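Local coordinates for chitinase (PDB 5DHE), which hydrolyses chitin and, through the chitin-binding domain described here, probably holds its catalytic domains on the polysaccharide, at residues A[90-94]-A[95-99]. Numbering follows the deposited sequence.
Sequences LYVND and QLWDV
With CG of W97 set beside its backbone N (chi1 -83°), the indole swings back along the hairpin onto V92, whose CG1 stands anti to its backbone N (chi1 169°). This beta hairpin pairs 85-92 with 95-99, an outermost strand of the five-stranded antiparallel sheet, through a type I' turn from V92 to Q95, and carries a classic beta bulge. It illustrates how an extra residue can redirect a side chain: the bulge brings W97 in beside D98 opposite L90, and its indole lies across V92 on the face that also carries L90. V92 CB lies over the five-membered ring, 3.5 Å from its centroid, while CG1 touches CZ2 and CG2 touches CD2. L90 CD2 meets W97 CB at 3.8 Å, and Y31 makes an edge-to-face ring contact with the indole. On the other face, L96 CD1 sits over the Y91 ring, offset toward its rim. The backbone fixes this register: L90 O accepts from W97 N at 2.7 Å, and L90 N gives D98 O an almost straight bond (177°). Closing the turn, V92 N reaches Q95 O in the carbonyl plane, whereas Q95 N approaches V92 O from above the V92 carbonyl plane, 3.1 Å away.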
ATOM      1  N   LEU A  90      -6.910   0.204  -0.645  1.00  6.89           N
ATOM      2  CA  LEU A  90      -6.678   1.076  -1.800  1.00  6.93           C
ATOM      3  C   LEU A  90      -7.870   2.001  -2.012  1.00  7.93           C
ATOM      4  O   LEU A  90      -9.010   1.543  -2.172  1.00  8.86           O
ATOM      5  CB  LEU A  90      -6.450   0.249  -3.074  1.00  7.70           C
ATOM      6  CG  LEU A  90      -6.414   1.070  -4.379  1.00  5.96           C
ATOM      7  CD1 LEU A  90      -5.163   1.940  -4.408  1.00  8.59           C
ATOM      8  CD2 LEU A  90      -6.392   0.126  -5.592  1.00  8.16           C
ATOM      9  N   TYR A  91      -7.605   3.298  -1.993  1.00  6.47           N
ATOM     10  CA  TYR A  91      -8.643   4.300  -2.200  1.00  6.27           C
ATOM     11  C   TYR A  91      -8.304   5.122  -3.430  1.00  7.08           C
ATOM     12  O   TYR A  91      -7.146   5.515  -3.657  1.00  9.68           O
ATOM     13  CB  TYR A  91      -8.720   5.257  -1.012  1.00  6.73           C
ATOM     14  CG  TYR A  91      -9.184   4.607   0.255  1.00  7.82           C
ATOM     15  CD1 TYR A  91     -10.542   4.479   0.533  1.00 10.76           C
ATOM     16  CD2 TYR A  91      -8.261   4.112   1.175  1.00  9.01           C
ATOM     17  CE1 TYR A  91     -10.977   3.864   1.713  1.00 11.99           C
ATOM     18  CE2 TYR A  91      -8.677   3.498   2.343  1.00 12.49           C
ATOM     19  CZ  TYR A  91     -10.030   3.376   2.607  1.00 12.43           C
ATOM     20  OH  TYR A  91     -10.445   2.769   3.771  1.00 15.49           O
ATOM     21  N   VAL A  92      -9.329   5.389  -4.222  1.00  8.27           N
ATOM     22  CA  VAL A  92      -9.187   6.227  -5.413  1.00  8.34           C
ATOM     23  C   VAL A  92     -10.413   7.124  -5.363  1.00 10.86           C
ATOM     24  O   VAL A  92     -11.546   6.638  -5.281  1.00 12.43           O
ATOM     25  CB  VAL A  92      -9.164   5.395  -6.717  1.00 11.22           C
ATOM     26  CG1 VAL A  92      -9.284   6.323  -7.938  1.00 11.16           C
ATOM     27  CG2 VAL A  92      -7.857   4.627  -6.814  1.00 11.23           C
ATOM     28  N   ASN A  93     -10.188   8.438  -5.365  1.00 15.30           N
ATOM     29  CA  ASN A  93     -11.282   9.400  -5.306  1.00 17.29           C
ATOM     30  C   ASN A  93     -12.274   9.113  -4.179  1.00 17.35           C
ATOM     31  O   ASN A  93     -13.489   9.081  -4.387  1.00 19.49           O
ATOM     32  CB  ASN A  93     -11.985   9.467  -6.668  1.00 19.24           C
ATOM     33  CG  ASN A  93     -11.070  10.028  -7.749  1.00 20.40           C
ATOM     34  OD1 ASN A  93     -10.363  11.008  -7.507  1.00 27.05           O
ATOM     35  ND2 ASN A  93     -11.066   9.412  -8.929  1.00 20.34           N
ATOM     36  N   ASP A  94     -11.720   8.896  -2.988  1.00 18.48           N
ATOM     37  CA  ASP A  94     -12.480   8.653  -1.773  1.00 20.90           C
ATOM     38  C   ASP A  94     -13.405   7.448  -1.781  1.00 21.06           C
ATOM     39  O   ASP A  94     -14.419   7.430  -1.077  1.00 21.35           O
ATOM     40  CB  ASP A  94     -13.267   9.912  -1.409  1.00 26.17           C
ATOM     41  CG  ASP A  94     -12.359  11.098  -1.148  1.00 31.33           C
ATOM     42  OD1 ASP A  94     -11.463  10.984  -0.284  1.00 36.71           O
ATOM     43  OD2 ASP A  94     -12.537  12.141  -1.807  1.00 38.01           O
ATOM     44  N   GLN A  95     -13.060   6.445  -2.577  1.00 15.20           N
ATOM     45  CA  GLN A  95     -13.849   5.219  -2.638  1.00 13.16           C
ATOM     46  C   GLN A  95     -12.896   4.054  -2.418  1.00 10.65           C
ATOM     47  O   GLN A  95     -11.766   4.073  -2.893  1.00 10.05           O
ATOM     48  CB  GLN A  95     -14.527   5.073  -3.997  1.00 15.28           C
ATOM     49  CG  GLN A  95     -15.601   6.120  -4.249  1.00 22.77           C
ATOM     50  CD  GLN A  95     -16.290   5.964  -5.598  1.00 28.67           C
ATOM     51  OE1 GLN A  95     -17.430   6.405  -5.772  1.00 38.17           O
ATOM     52  NE2 GLN A  95     -15.607   5.356  -6.558  1.00 29.82           N
ATOM     53  N   LEU A  96     -13.356   3.034  -1.702  1.00 10.02           N
ATOM     54  CA  LEU A  96     -12.523   1.864  -1.436  1.00  7.46           C
ATOM     55  C   LEU A  96     -12.560   0.965  -2.670  1.00 10.13           C
ATOM     56  O   LEU A  96     -13.614   0.437  -3.039  1.00  9.88           O
ATOM     57  CB  LEU A  96     -13.057   1.119  -0.199  1.00  8.81           C
ATOM     58  CG  LEU A  96     -12.289  -0.135   0.220  1.00  7.81           C
ATOM     59  CD1 LEU A  96     -10.889   0.236   0.673  1.00  8.26           C
ATOM     60  CD2 LEU A  96     -13.035  -0.849   1.348  1.00  8.46           C
ATOM     61  N   TRP A  97     -11.402   0.815  -3.306  1.00  7.83           N
ATOM     62  CA  TRP A  97     -11.270  -0.010  -4.505  1.00  6.96           C
ATOM     63  C   TRP A  97     -10.924  -1.462  -4.225  1.00  7.34           C
ATOM     64  O   TRP A  97     -11.475  -2.361  -4.853  1.00  9.77           O
ATOM     65  CB  TRP A  97     -10.204   0.586  -5.423  1.00  7.94           C
ATOM     66  CG  TRP A  97     -10.721   1.688  -6.299  1.00  9.04           C
ATOM     67  CD1 TRP A  97     -11.693   2.598  -5.996  1.00 10.20           C
ATOM     68  CD2 TRP A  97     -10.327   1.951  -7.645  1.00  7.73           C
ATOM     69  NE1 TRP A  97     -11.940   3.409  -7.081  1.00 10.72           N
ATOM     70  CE2 TRP A  97     -11.112   3.032  -8.109  1.00 10.29           C
ATOM     71  CE3 TRP A  97      -9.383   1.373  -8.509  1.00 10.62           C
ATOM     72  CZ2 TRP A  97     -10.988   3.552  -9.405  1.00 10.80           C
ATOM     73  CZ3 TRP A  97      -9.256   1.887  -9.801  1.00 10.47           C
ATOM     74  CH2 TRP A  97     -10.057   2.966 -10.234  1.00 12.46           C
ATOM     75  N   ASP A  98     -10.011  -1.696  -3.289  1.00  7.13           N
ATOM     76  CA  ASP A  98      -9.613  -3.065  -2.982  1.00  6.86           C
ATOM     77  C   ASP A  98      -9.014  -3.130  -1.586  1.00  7.78           C
ATOM     78  O   ASP A  98      -8.683  -2.103  -0.992  1.00  8.16           O
ATOM     79  CB  ASP A  98      -8.587  -3.533  -4.027  1.00  7.82           C
ATOM     80  CG  ASP A  98      -8.459  -5.049  -4.105  1.00  8.65           C
ATOM     81  OD1 ASP A  98      -9.261  -5.767  -3.476  1.00  9.95           O
ATOM     82  OD2 ASP A  98      -7.550  -5.523  -4.818  1.00  9.77           O
ATOM     83  N   VAL A  99      -8.877  -4.351  -1.087  1.00  8.97           N
ATOM     84  CA  VAL A  99      -8.329  -4.600   0.239  1.00  9.88           C
ATOM     85  C   VAL A  99      -7.410  -5.806   0.164  1.00  9.22           C
ATOM     86  O   VAL A  99      -7.702  -6.777  -0.536  1.00 11.06           O
ATOM     87  CB  VAL A  99      -9.456  -4.953   1.258  1.00  7.94           C
ATOM     88  CG1 VAL A  99      -8.854  -5.316   2.609  1.00  9.90           C
ATOM     89  CG2 VAL A  99     -10.431  -3.784   1.421  1.00 10.86           C
TER